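Local coordinates for rhamnosidase B (Bacillus sp., PDB 2OKX), which hydrolyses alpha-L-rhamnosides, releasing L-rhamnose, as an alpha-L-rhamnosidase of glycoside hydrolase family 78, at residues Val36-Asp47 with Gly107-Asp118; Leu681-Gln689 with Val761-Val769. One frame throughout, in Å; residues are numbered along the deposited sequence.

Interaction 1 (Val36-Asp47 with Gly107-Asp118)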
ATOM      1  N   VAL A  36       7.061  11.333  40.808  1.00 56.47           N
ATOM      2  CA  VAL A  36       6.977  12.325  39.745  1.00 56.82           C
ATOM      3  C   VAL A  36       5.544  12.845  39.660  1.00 56.82           C
ATOM      4  O   VAL A  36       4.598  12.069  39.518  1.00 56.69           O
ATOM      5  CB  VAL A  36       7.395  11.720  38.380  1.00 57.59           C
ATOM      6  CG1 VAL A  36       6.615  10.442  38.110  1.00 58.56           C
ATOM      7  CG2 VAL A  36       7.157  12.730  37.270  1.00 57.46           C
ATOM      8  N   GLU A  37       5.393  14.162  39.758  1.00 56.55           N
ATOM      9  CA  GLU A  37       4.077  14.787  39.708  1.00 56.13           C
ATOM     10  C   GLU A  37       3.415  14.628  38.345  1.00 54.50           C
ATOM     11  O   GLU A  37       2.547  13.775  38.163  1.00 55.00           O
ATOM     12  CB  GLU A  37       4.189  16.275  40.056  1.00 57.79           C
ATOM     13  CG  GLU A  37       4.737  16.544  41.450  1.00 60.62           C
ATOM     14  CD  GLU A  37       3.814  16.053  42.552  1.00 62.60           C
ATOM     15  OE1 GLU A  37       4.216  16.117  43.734  1.00 64.01           O
ATOM     16  OE2 GLU A  37       2.688  15.608  42.239  1.00 63.54           O
ATOM     17  N   GLY A  38       3.828  15.460  37.394  1.00 52.40           N
ATOM     18  CA  GLY A  38       3.262  15.401  36.058  1.00 48.47           C
ATOM     19  C   GLY A  38       3.545  14.082  35.369  1.00 45.52           C
ATOM     20  O   GLY A  38       4.209  13.214  35.942  1.00 45.17           O
ATOM     21  N   PRO A  39       3.051  13.898  34.135  1.00 42.96           N
ATOM     22  CA  PRO A  39       3.270  12.659  33.384  1.00 40.50           C
ATOM     23  C   PRO A  39       4.687  12.551  32.839  1.00 38.57           C
ATOM     24  O   PRO A  39       5.281  13.545  32.422  1.00 39.94           O
ATOM     25  CB  PRO A  39       2.240  12.757  32.265  1.00 41.26           C
ATOM     26  CG  PRO A  39       2.233  14.220  31.975  1.00 41.77           C
ATOM     27  CD  PRO A  39       2.210  14.832  33.364  1.00 42.05           C
ATOM     28  N   ALA A  40       5.228  11.340  32.858  1.00 35.84           N
ATOM     29  CA  ALA A  40       6.562  11.101  32.340  1.00 34.42           C
ATOM     30  C   ALA A  40       6.389  10.837  30.848  1.00 34.59           C
ATOM     31  O   ALA A  40       5.906   9.776  30.450  1.00 33.32           O
ATOM     32  CB  ALA A  40       7.185   9.894  33.027  1.00 32.77           C
ATOM     33  N   MET A  41       6.770  11.813  30.031  1.00 32.90           N
ATOM     34  CA  MET A  41       6.640  11.696  28.586  1.00 31.70           C
ATOM     35  C   MET A  41       7.933  11.245  27.914  1.00 32.51           C
ATOM     36  O   MET A  41       9.028  11.671  28.290  1.00 33.28           O
ATOM     37  CB  MET A  41       6.208  13.037  27.981  1.00 30.64           C
ATOM     38  CG  MET A  41       4.880  13.572  28.496  1.00 30.51           C
ATOM     39  SD  MET A  41       3.518  12.400  28.268  1.00 30.17           S
ATOM     40  CE  MET A  41       3.269  12.510  26.481  1.00 27.64           C
ATOM     41  N   LEU A  42       7.792  10.376  26.919  1.00 29.97           N
ATOM     42  CA  LEU A  42       8.928   9.876  26.159  1.00 29.46           C
ATOM     43  C   LEU A  42       8.701  10.307  24.715  1.00 30.81           C
ATOM     44  O   LEU A  42       7.795   9.810  24.038  1.00 29.88           O
ATOM     45  CB  LEU A  42       9.016   8.351  26.259  1.00 25.61           C
ATOM     46  CG  LEU A  42      10.301   7.692  25.749  1.00 26.17           C
ATOM     47  CD1 LEU A  42      10.380   6.256  26.245  1.00 24.08           C
ATOM     48  CD2 LEU A  42      10.343   7.738  24.226  1.00 25.98           C
ATOM     49  N   HIS A  43       9.517  11.252  24.260  1.00 29.22           N
ATOM     50  CA  HIS A  43       9.433  11.787  22.907  1.00 28.37           C
ATOM     51  C   HIS A  43      10.455  11.058  22.050  1.00 27.75           C
ATOM     52  O   HIS A  43      11.623  10.958  22.421  1.00 28.66           O
ATOM     53  CB  HIS A  43       9.731  13.282  22.938  1.00 28.15           C
ATOM     54  CG  HIS A  43       8.922  14.031  23.950  1.00 27.40           C
ATOM     55  ND1 HIS A  43       7.593  14.346  23.760  1.00 26.58           N
ATOM     56  CD2 HIS A  43       9.255  14.520  25.170  1.00 27.02           C
ATOM     57  CE1 HIS A  43       7.142  14.999  24.816  1.00 26.86           C
ATOM     58  NE2 HIS A  43       8.131  15.118  25.686  1.00 28.47           N
ATOM     59  N   ILE A  44      10.022  10.562  20.897  1.00 27.63           N
ATOM     60  CA  ILE A  44      10.917   9.791  20.048  1.00 26.91           C
ATOM     61  C   ILE A  44      10.584   9.775  18.559  1.00 26.87           C
ATOM     62  O   ILE A  44       9.431   9.935  18.153  1.00 25.95           O
ATOM     63  CB  ILE A  44      10.951   8.320  20.540  1.00 29.34           C
ATOM     64  CG1 ILE A  44      11.808   7.452  19.616  1.00 27.49           C
ATOM     65  CG2 ILE A  44       9.526   7.767  20.601  1.00 30.20           C
ATOM     66  CD1 ILE A  44      11.903   5.998  20.066  1.00 29.67           C
ATOM     67  N   THR A  45      11.625   9.595  17.755  1.00 26.16           N
ATOM     68  CA  THR A  45      11.495   9.468  16.312  1.00 25.72           C
ATOM     69  C   THR A  45      12.744   8.730  15.860  1.00 25.68           C
ATOM     70  O   THR A  45      13.720   8.640  16.605  1.00 26.56           O
ATOM     71  CB  THR A  45      11.375  10.828  15.585  1.00 26.16           C
ATOM     72  OG1 THR A  45      10.989  10.593  14.224  1.00 25.99           O
ATOM     73  CG2 THR A  45      12.698  11.579  15.597  1.00 26.73           C
ATOM     74  N   ALA A  46      12.709   8.168  14.661  1.00 25.32           N
ATOM     75  CA  ALA A  46      13.854   7.434  14.158  1.00 24.64           C
ATOM     76  C   ALA A  46      13.832   7.366  12.642  1.00 24.69           C
ATOM     77  O   ALA A  46      12.852   7.741  12.004  1.00 26.16           O
ATOM     78  CB  ALA A  46      13.870   6.031  14.738  1.00 24.67           C
ATOM     79  N   ASP A  47      14.935   6.895  12.079  1.00 24.97           N
ATOM     80  CA  ASP A  47      15.086   6.748  10.639  1.00 25.61           C
ATOM     81  C   ASP A  47      15.618   5.330  10.455  1.00 25.06           C
ATOM     82  O   ASP A  47      16.735   5.046  10.887  1.00 25.74           O
ATOM     83  CB  ASP A  47      16.108   7.768  10.116  1.00 26.27           C
ATOM     84  CG  ASP A  47      16.216   7.761   8.605  1.00 24.58           C
ATOM     85  OD1 ASP A  47      16.223   6.659   8.025  1.00 26.30           O
ATOM     86  OD2 ASP A  47      16.301   8.851   8.000  1.00 24.51           O
ATOM     87  N   GLY A 107      17.505   8.878   4.289  1.00 26.84           N
ATOM     88  CA  GLY A 107      18.193   9.861   5.102  1.00 28.79           C
ATOM     89  C   GLY A 107      19.441   9.150   5.593  1.00 29.95           C
ATOM     90  O   GLY A 107      20.382   8.937   4.832  1.00 31.70           O
ATOM     91  N   ARG A 108      19.440   8.758   6.860  1.00 29.96           N
ATOM     92  CA  ARG A 108      20.561   8.035   7.441  1.00 30.07           C
ATOM     93  C   ARG A 108      20.064   7.376   8.721  1.00 29.84           C
ATOM     94  O   ARG A 108      19.110   7.854   9.336  1.00 28.70           O
ATOM     95  CB  ARG A 108      21.728   8.986   7.743  1.00 30.17           C
ATOM     96  CG  ARG A 108      21.425  10.076   8.753  1.00 31.06           C
ATOM     97  CD  ARG A 108      22.639  10.980   8.983  1.00 32.11           C
ATOM     98  NE  ARG A 108      23.786  10.248   9.521  1.00 33.37           N
ATOM     99  CZ  ARG A 108      24.967  10.801   9.799  1.00 34.23           C
ATOM    100  NH1 ARG A 108      25.951  10.059  10.285  1.00 31.62           N
ATOM    101  NH2 ARG A 108      25.165  12.096   9.588  1.00 33.09           N
ATOM    102  N   GLY A 109      20.695   6.270   9.103  1.00 29.17           N
ATOM    103  CA  GLY A 109      20.290   5.576  10.310  1.00 29.70           C
ATOM    104  C   GLY A 109      20.323   6.511  11.501  1.00 30.53           C
ATOM    105  O   GLY A 109      21.249   7.307  11.641  1.00 32.39           O
ATOM    106  N   GLY A 110      19.316   6.434  12.363  1.00 29.17           N
ATOM    107  CA  GLY A 110      19.312   7.310  13.514  1.00 28.76           C
ATOM    108  C   GLY A 110      18.152   7.146  14.473  1.00 29.61           C
ATOM    109  O   GLY A 110      17.050   6.744  14.095  1.00 28.62           O
ATOM    110  N   LEU A 111      18.424   7.469  15.730  1.00 29.16           N
ATOM    111  CA  LEU A 111      17.440   7.400  16.794  1.00 28.79           C
ATOM    112  C   LEU A 111      17.635   8.575  17.739  1.00 30.34           C
ATOM    113  O   LEU A 111      18.762   8.902  18.112  1.00 30.41           O
ATOM    114  CB  LEU A 111      17.596   6.107  17.591  1.00 29.09           C
ATOM    115  CG  LEU A 111      16.807   6.078  18.908  1.00 30.36           C
ATOM    116  CD1 LEU A 111      15.314   6.065  18.616  1.00 30.08           C
ATOM    117  CD2 LEU A 111      17.204   4.852  19.719  1.00 30.04           C
ATOM    118  N   ILE A 112      16.536   9.218  18.108  1.00 29.64           N
ATOM    119  CA  ILE A 112      16.582  10.324  19.049  1.00 29.63           C
ATOM    120  C   ILE A 112      15.381  10.162  19.980  1.00 30.55           C
ATOM    121  O   ILE A 112      14.236  10.078  19.527  1.00 28.93           O
ATOM    122  CB  ILE A 112      16.543  11.699  18.332  1.00 29.69           C
ATOM    123  CG1 ILE A 112      16.732  12.817  19.360  1.00 29.04           C
ATOM    124  CG2 ILE A 112      15.237  11.870  17.571  1.00 29.21           C
ATOM    125  CD1 ILE A 112      16.966  14.179  18.750  1.00 27.47           C
ATOM    126  N   ALA A 113      15.655  10.085  21.279  1.00 29.22           N
ATOM    127  CA  ALA A 113      14.603   9.910  22.271  1.00 30.77           C
ATOM    128  C   ALA A 113      14.946  10.624  23.565  1.00 31.91           C
ATOM    129  O   ALA A 113      16.111  10.714  23.951  1.00 33.15           O
ATOM    130  CB  ALA A 113      14.382   8.427  22.538  1.00 29.13           C
ATOM    131  N   GLU A 114      13.921  11.124  24.241  1.00 33.61           N
ATOM    132  CA  GLU A 114      14.120  11.840  25.489  1.00 34.10           C
ATOM    133  C   GLU A 114      12.924  11.656  26.415  1.00 34.25           C
ATOM    134  O   GLU A 114      11.776  11.790  25.988  1.00 32.82           O
ATOM    135  CB  GLU A 114      14.317  13.328  25.196  1.00 33.95           C
ATOM    136  CG  GLU A 114      14.750  14.159  26.391  1.00 36.85           C
ATOM    137  CD  GLU A 114      14.743  15.643  26.086  1.00 36.65           C
ATOM    138  OE1 GLU A 114      15.197  16.021  24.987  1.00 37.48           O
ATOM    139  OE2 GLU A 114      14.292  16.429  26.945  1.00 39.30           O
ATOM    140  N   ILE A 115      13.200  11.337  27.676  1.00 34.42           N
ATOM    141  CA  ILE A 115      12.149  11.167  28.671  1.00 35.80           C
ATOM    142  C   ILE A 115      12.132  12.430  29.519  1.00 38.23           C
ATOM    143  O   ILE A 115      13.154  12.819  30.085  1.00 39.18           O
ATOM    144  CB  ILE A 115      12.409   9.950  29.578  1.00 35.65           C
ATOM    145  CG1 ILE A 115      12.359   8.667  28.749  1.00 35.30           C
ATOM    146  CG2 ILE A 115      11.371   9.903  30.692  1.00 34.16           C
ATOM    147  CD1 ILE A 115      12.571   7.409  29.555  1.00 38.11           C
ATOM    148  N   GLU A 116      10.972  13.070  29.594  1.00 39.53           N
ATOM    149  CA  GLU A 116      10.829  14.302  30.353  1.00 42.43           C
ATOM    150  C   GLU A 116       9.672  14.221  31.336  1.00 43.16           C
ATOM    151  O   GLU A 116       8.621  13.652  31.036  1.00 42.43           O
ATOM    152  CB  GLU A 116      10.615  15.476  29.392  1.00 44.81           C
ATOM    153  CG  GLU A 116      10.391  16.820  30.067  1.00 51.25           C
ATOM    154  CD  GLU A 116      10.291  17.966  29.071  1.00 54.19           C
ATOM    155  OE1 GLU A 116       9.379  17.944  28.216  1.00 55.82           O
ATOM    156  OE2 GLU A 116      11.128  18.892  29.143  1.00 56.86           O
ATOM    157  N   ALA A 117       9.877  14.798  32.514  1.00 43.13           N
ATOM    158  CA  ALA A 117       8.862  14.810  33.555  1.00 44.48           C
ATOM    159  C   ALA A 117       9.082  16.009  34.466  1.00 46.68           C
ATOM    160  O   ALA A 117      10.185  16.220  34.978  1.00 46.13           O
ATOM    161  CB  ALA A 117       8.926  13.523  34.360  1.00 43.51           C
ATOM    162  N   ASP A 118       8.031  16.798  34.656  1.00 48.70           N
ATOM    163  CA  ASP A 118       8.108  17.975  35.511  1.00 51.32           C
ATOM    164  C   ASP A 118       9.173  18.938  34.995  1.00 51.77           C
ATOM    165  O   ASP A 118       9.949  19.500  35.770  1.00 51.55           O
ATOM    166  CB  ASP A 118       8.429  17.547  36.948  1.00 52.59           C
ATOM    167  CG  ASP A 118       7.368  16.629  37.530  1.00 53.90           C
ATOM    168  OD1 ASP A 118       7.622  16.002  38.581  1.00 55.53           O
ATOM    169  OD2 ASP A 118       6.272  16.541  36.938  1.00 54.23           O
TER
HETATM  170  O   HOH W   1       5.579  15.920  33.926  1.00 42.70           O
HETATM  171  O   HOH W   2       7.500  16.287  28.126  1.00 36.50           O
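M41-D47 and G110-E116 pair as antiparallel strands 4.6 Å apart at closest axis approach, with M41, H43, T45 and D47 each exchanging two backbone hydrogen bonds with E116, E114, I112 and G110. On one face, the CG of L42 lies 3.8 Å from the CG1 of I115, and the CD1 of I44 reaches the CD1 of L111. On the other face, T45 and I112 press CG2 against CG2 at a tight 3.2 Å. Both methyls sit between their own backbone N and carbonyl carbon, and T45 OG1 meets the F72 carbonyl. Water links H43 to E116 OE1. It lies in the ring plane at the edge, 2.8 Å from H43 NE2, while S75 holds ND1. At one end, D118 grips a turn: the syn lone pairs of OD1 and OD2 accept E37 N (3.1 Å) and G38 N (2.7 Å). At the other end, D47 OD2 accepts a hydrogen bond from W187 NE1 and a weak one from R108 N, and Y104 binds OD1. L42, L111 and I115 also pack on strand 87-96 of a second sheet. The pair thus forms part of a beta sandwich, consistent with the galactose-binding-like fold of the rhamnosidase N-terminal domain.

Interaction 2 (Leu681-Gln689 with Val761-Val769)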
ATOM      1  N   LEU A 681      -3.975   9.850 -16.117  1.00 30.38           N
ATOM      2  CA  LEU A 681      -4.845   8.752 -15.721  1.00 28.90           C
ATOM      3  C   LEU A 681      -6.150   9.109 -15.022  1.00 28.11           C
ATOM      4  O   LEU A 681      -6.288  10.172 -14.418  1.00 26.90           O
ATOM      5  CB  LEU A 681      -4.064   7.802 -14.804  1.00 29.20           C
ATOM      6  CG  LEU A 681      -4.820   6.597 -14.236  1.00 28.70           C
ATOM      7  CD1 LEU A 681      -4.998   5.566 -15.337  1.00 29.24           C
ATOM      8  CD2 LEU A 681      -4.056   5.998 -13.058  1.00 28.38           C
ATOM      9  N   LEU A 682      -7.098   8.182 -15.114  1.00 28.25           N
ATOM     10  CA  LEU A 682      -8.385   8.296 -14.447  1.00 27.40           C
ATOM     11  C   LEU A 682      -8.836   6.907 -13.995  1.00 26.89           C
ATOM     12  O   LEU A 682      -8.996   6.668 -12.803  1.00 27.38           O
ATOM     13  CB  LEU A 682      -9.462   8.900 -15.355  1.00 27.13           C
ATOM     14  CG  LEU A 682     -10.845   8.896 -14.679  1.00 27.68           C
ATOM     15  CD1 LEU A 682     -10.767   9.630 -13.342  1.00 27.77           C
ATOM     16  CD2 LEU A 682     -11.884   9.544 -15.580  1.00 30.65           C
ATOM     17  N   ASP A 683      -9.017   5.989 -14.943  1.00 26.21           N
ATOM     18  CA  ASP A 683      -9.486   4.640 -14.621  1.00 27.05           C
ATOM     19  C   ASP A 683      -8.660   3.528 -15.276  1.00 27.83           C
ATOM     20  O   ASP A 683      -7.947   3.764 -16.254  1.00 29.36           O
ATOM     21  CB  ASP A 683     -10.950   4.503 -15.062  1.00 24.98           C
ATOM     22  CG  ASP A 683     -11.628   3.280 -14.479  1.00 25.93           C
ATOM     23  OD1 ASP A 683     -12.696   2.888 -15.003  1.00 24.04           O
ATOM     24  OD2 ASP A 683     -11.105   2.719 -13.491  1.00 24.96           O
ATOM     25  N   TRP A 684      -8.763   2.316 -14.735  1.00 27.66           N
ATOM     26  CA  TRP A 684      -8.041   1.168 -15.287  1.00 28.59           C
ATOM     27  C   TRP A 684      -8.932   0.525 -16.345  1.00 27.88           C
ATOM     28  O   TRP A 684      -9.526  -0.532 -16.126  1.00 28.16           O
ATOM     29  CB  TRP A 684      -7.707   0.145 -14.188  1.00 28.93           C
ATOM     30  CG  TRP A 684      -6.725   0.646 -13.160  1.00 31.61           C
ATOM     31  CD1 TRP A 684      -6.943   0.787 -11.817  1.00 31.45           C
ATOM     32  CD2 TRP A 684      -5.376   1.080 -13.394  1.00 32.84           C
ATOM     33  NE1 TRP A 684      -5.817   1.284 -11.203  1.00 31.90           N
ATOM     34  CE2 TRP A 684      -4.840   1.474 -12.146  1.00 32.65           C
ATOM     35  CE3 TRP A 684      -4.569   1.176 -14.538  1.00 33.63           C
ATOM     36  CZ2 TRP A 684      -3.534   1.958 -12.008  1.00 33.62           C
ATOM     37  CZ3 TRP A 684      -3.267   1.657 -14.400  1.00 33.63           C
ATOM     38  CH2 TRP A 684      -2.765   2.042 -13.143  1.00 33.79           C
ATOM     39  N   ALA A 685      -9.027   1.187 -17.492  1.00 28.10           N
ATOM     40  CA  ALA A 685      -9.844   0.709 -18.599  1.00 28.77           C
ATOM     41  C   ALA A 685      -9.274   1.263 -19.901  1.00 29.25           C
ATOM     42  O   ALA A 685      -8.499   2.217 -19.881  1.00 26.47           O
ATOM     43  CB  ALA A 685     -11.284   1.168 -18.417  1.00 27.46           C
ATOM     44  N   PRO A 686      -9.659   0.672 -21.046  1.00 31.64           N
ATOM     45  CA  PRO A 686      -9.214   1.063 -22.390  1.00 33.26           C
ATOM     46  C   PRO A 686      -9.562   2.492 -22.810  1.00 34.23           C
ATOM     47  O   PRO A 686      -9.852   2.740 -23.979  1.00 34.33           O
ATOM     48  CB  PRO A 686      -9.893   0.034 -23.293  1.00 34.48           C
ATOM     49  CG  PRO A 686     -10.038  -1.155 -22.411  1.00 34.52           C
ATOM     50  CD  PRO A 686     -10.497  -0.536 -21.119  1.00 32.98           C
ATOM     51  N   ILE A 687      -9.546   3.420 -21.859  1.00 34.80           N
ATOM     52  CA  ILE A 687      -9.836   4.821 -22.151  1.00 35.60           C
ATOM     53  C   ILE A 687      -8.679   5.371 -22.979  1.00 36.64           C
ATOM     54  O   ILE A 687      -7.520   5.049 -22.715  1.00 35.94           O
ATOM     55  CB  ILE A 687      -9.932   5.665 -20.854  1.00 35.65           C
ATOM     56  CG1 ILE A 687     -11.174   5.270 -20.057  1.00 35.37           C
ATOM     57  CG2 ILE A 687      -9.958   7.152 -21.194  1.00 35.64           C
ATOM     58  CD1 ILE A 687     -11.275   5.971 -18.719  1.00 34.98           C
ATOM     59  N   ASP A 688      -8.983   6.192 -23.979  1.00 36.35           N
ATOM     60  CA  ASP A 688      -7.922   6.769 -24.791  1.00 37.94           C
ATOM     61  C   ASP A 688      -7.391   7.966 -24.011  1.00 37.88           C
ATOM     62  O   ASP A 688      -7.763   9.116 -24.255  1.00 37.94           O
ATOM     63  CB  ASP A 688      -8.459   7.189 -26.165  1.00 38.66           C
ATOM     64  CG  ASP A 688      -7.350   7.417 -27.181  1.00 41.29           C
ATOM     65  OD1 ASP A 688      -6.239   6.878 -26.986  1.00 39.77           O
ATOM     66  OD2 ASP A 688      -7.594   8.121 -28.183  1.00 42.00           O
ATOM     67  N   GLN A 689      -6.526   7.671 -23.046  1.00 36.88           N
ATOM     68  CA  GLN A 689      -5.938   8.686 -22.184  1.00 36.14           C
ATOM     69  C   GLN A 689      -4.417   8.626 -22.301  1.00 37.95           C
ATOM     70  O   GLN A 689      -3.720   8.253 -21.357  1.00 37.48           O
ATOM     71  CB  GLN A 689      -6.390   8.442 -20.735  1.00 34.03           C
ATOM     72  CG  GLN A 689      -6.027   7.061 -20.194  1.00 30.90           C
ATOM     73  CD  GLN A 689      -6.786   6.689 -18.926  1.00 31.94           C
ATOM     74  OE1 GLN A 689      -7.098   7.545 -18.096  1.00 31.02           O
ATOM     75  NE2 GLN A 689      -7.071   5.399 -18.766  1.00 31.79           N
ATOM     76  N   VAL A 761     -12.336   7.075 -29.748  1.00 42.28           N
ATOM     77  CA  VAL A 761     -12.711   6.210 -28.639  1.00 41.34           C
ATOM     78  C   VAL A 761     -13.674   6.939 -27.701  1.00 39.60           C
ATOM     79  O   VAL A 761     -13.424   8.074 -27.299  1.00 39.71           O
ATOM     80  CB  VAL A 761     -11.458   5.759 -27.842  1.00 41.51           C
ATOM     81  CG1 VAL A 761     -11.868   4.905 -26.648  1.00 39.78           C
ATOM     82  CG2 VAL A 761     -10.522   4.976 -28.753  1.00 41.27           C
ATOM     83  N   TYR A 762     -14.778   6.279 -27.367  1.00 39.45           N
ATOM     84  CA  TYR A 762     -15.780   6.850 -26.474  1.00 38.53           C
ATOM     85  C   TYR A 762     -15.952   5.967 -25.245  1.00 37.17           C
ATOM     86  O   TYR A 762     -16.104   4.748 -25.355  1.00 36.74           O
ATOM     87  CB  TYR A 762     -17.109   6.993 -27.213  1.00 39.59           C
ATOM     88  CG  TYR A 762     -17.034   7.976 -28.356  1.00 41.71           C
ATOM     89  CD1 TYR A 762     -17.136   9.348 -28.128  1.00 41.84           C
ATOM     90  CD2 TYR A 762     -16.806   7.539 -29.661  1.00 42.72           C
ATOM     91  CE1 TYR A 762     -17.011  10.263 -29.169  1.00 43.26           C
ATOM     92  CE2 TYR A 762     -16.676   8.447 -30.714  1.00 44.31           C
ATOM     93  CZ  TYR A 762     -16.779   9.806 -30.459  1.00 44.40           C
ATOM     94  OH  TYR A 762     -16.643  10.707 -31.491  1.00 45.59           O
ATOM     95  N   SER A 763     -15.930   6.589 -24.070  1.00 35.40           N
ATOM     96  CA  SER A 763     -16.059   5.846 -22.824  1.00 33.36           C
ATOM     97  C   SER A 763     -17.132   6.408 -21.905  1.00 32.05           C
ATOM     98  O   SER A 763     -17.475   7.587 -21.971  1.00 32.03           O
ATOM     99  CB  SER A 763     -14.721   5.852 -22.084  1.00 32.40           C
ATOM    100  OG  SER A 763     -14.364   7.176 -21.722  1.00 32.18           O
ATOM    101  N   MET A 764     -17.667   5.547 -21.047  1.00 32.16           N
ATOM    102  CA  MET A 764     -18.677   5.967 -20.085  1.00 31.41           C
ATOM    103  C   MET A 764     -18.024   6.940 -19.115  1.00 30.59           C
ATOM    104  O   MET A 764     -18.647   7.907 -18.674  1.00 30.29           O
ATOM    105  CB  MET A 764     -19.205   4.764 -19.310  1.00 31.46           C
ATOM    106  CG  MET A 764     -20.272   3.978 -20.040  1.00 35.00           C
ATOM    107  SD  MET A 764     -21.697   5.034 -20.363  1.00 36.80           S
ATOM    108  CE  MET A 764     -22.232   5.399 -18.690  1.00 36.76           C
ATOM    109  N   GLN A 765     -16.759   6.670 -18.798  1.00 28.07           N
ATOM    110  CA  GLN A 765     -15.992   7.489 -17.868  1.00 28.17           C
ATOM    111  C   GLN A 765     -16.015   8.979 -18.197  1.00 28.32           C
ATOM    112  O   GLN A 765     -16.367   9.809 -17.359  1.00 28.51           O
ATOM    113  CB  GLN A 765     -14.536   7.003 -17.812  1.00 28.41           C
ATOM    114  CG  GLN A 765     -14.315   5.651 -17.117  1.00 28.07           C
ATOM    115  CD  GLN A 765     -14.490   4.448 -18.032  1.00 29.44           C
ATOM    116  OE1 GLN A 765     -14.079   3.336 -17.693  1.00 32.10           O
ATOM    117  NE2 GLN A 765     -15.103   4.660 -19.190  1.00 27.91           N
ATOM    118  N   THR A 766     -15.625   9.321 -19.419  1.00 28.04           N
ATOM    119  CA  THR A 766     -15.592  10.717 -19.827  1.00 27.75           C
ATOM    120  C   THR A 766     -16.959  11.381 -19.733  1.00 27.47           C
ATOM    121  O   THR A 766     -17.063  12.538 -19.331  1.00 26.45           O
ATOM    122  CB  THR A 766     -15.054  10.856 -21.261  1.00 29.36           C
ATOM    123  OG1 THR A 766     -13.714  10.346 -21.308  1.00 29.45           O
ATOM    124  CG2 THR A 766     -15.049  12.322 -21.693  1.00 27.13           C
ATOM    125  N   GLN A 767     -18.003  10.645 -20.098  1.00 29.43           N
ATOM    126  CA  GLN A 767     -19.361  11.176 -20.052  1.00 31.56           C
ATOM    127  C   GLN A 767     -19.785  11.421 -18.603  1.00 31.51           C
ATOM    128  O   GLN A 767     -20.358  12.464 -18.282  1.00 31.69           O
ATOM    129  CB  GLN A 767     -20.340  10.202 -20.714  1.00 33.45           C
ATOM    130  CG  GLN A 767     -19.890   9.647 -22.060  1.00 34.47           C
ATOM    131  CD  GLN A 767     -19.297  10.705 -22.975  1.00 37.46           C
ATOM    132  OE1 GLN A 767     -19.869  11.780 -23.157  1.00 36.10           O
ATOM    133  NE2 GLN A 767     -18.144  10.395 -23.565  1.00 34.21           N
ATOM    134  N   VAL A 768     -19.506  10.451 -17.733  1.00 29.11           N
ATOM    135  CA  VAL A 768     -19.857  10.577 -16.323  1.00 27.34           C
ATOM    136  C   VAL A 768     -19.176  11.802 -15.719  1.00 26.05           C
ATOM    137  O   VAL A 768     -19.800  12.576 -14.994  1.00 26.68           O
ATOM    138  CB  VAL A 768     -19.437   9.318 -15.520  1.00 26.47           C
ATOM    139  CG1 VAL A 768     -19.605   9.567 -14.028  1.00 26.81           C
ATOM    140  CG2 VAL A 768     -20.282   8.127 -15.941  1.00 26.67           C
ATOM    141  N   VAL A 769     -17.894  11.978 -16.022  1.00 24.39           N
ATOM    142  CA  VAL A 769     -17.150  13.115 -15.493  1.00 24.77           C
ATOM    143  C   VAL A 769     -17.713  14.440 -16.002  1.00 26.06           C
ATOM    144  O   VAL A 769     -17.781  15.416 -15.258  1.00 26.81           O
ATOM    145  CB  VAL A 769     -15.646  13.024 -15.858  1.00 24.94           C
ATOM    146  CG1 VAL A 769     -14.913  14.258 -15.362  1.00 21.87           C
ATOM    147  CG2 VAL A 769     -15.037  11.771 -15.238  1.00 23.30           C
TER
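I687 and Q765 meet where a loop packs on the start of helix 764-772, in the domain that in family GH78 forms an (alpha/alpha)6 barrel. Apolar contacts carry most of this. The CD1 of I687 lies obliquely against the aliphatic part of Q765, 3.5 Å from CG. L682 and V769 meet end on, CD2 to CG2 at 3.9 Å. V761 and D688 touch through their CB atoms at 3.7 Å. An alanine in place of Q765 would keep CB against I687 CD1 but would probably lose the packing of CG on that methyl and open a gap beside D683 and A685. Within the loop, Q689 NE2 donates to D683 O, and the D683 carboxylate bonds to G799 N and S800 OG. Polar groups outside the two segments tie them together. S759 OG binds both D688 OD2 and V761 N. D750 OD2 bonds to D688 N, and its OD1 to the hydroxyls of S763 and T766. A glycerol, probably from crystallisation, lies about 6 Å from the Q765 side chain. S763 is the N-cap of the helix: its OG, turned between the backbone N and carbonyl carbon (chi1 63°), accepts a weak but straight bond from T766 N, 3.4 Å long at 170°.

Interactions 1 and 2 share no element of the fold. Their centres lie 50 Å apart, on opposite sides of the centre of the chain, and their nearest atoms are about 27 Å apart. Interaction 1 belongs to the N-terminal domain, interaction 2 to the six-hairpin glycosidase domain. Interaction 1 buries 875 Å² and is held mainly by direct backbone hydrogen bonds. It is buried in the middle of the strands and exposed at the end with E37, P39 and D118. Interaction 2 buries 350 Å² and is mostly buried, with P686 exposed. There, side chains do the meeting, and polar links between the segments run largely through residues outside them.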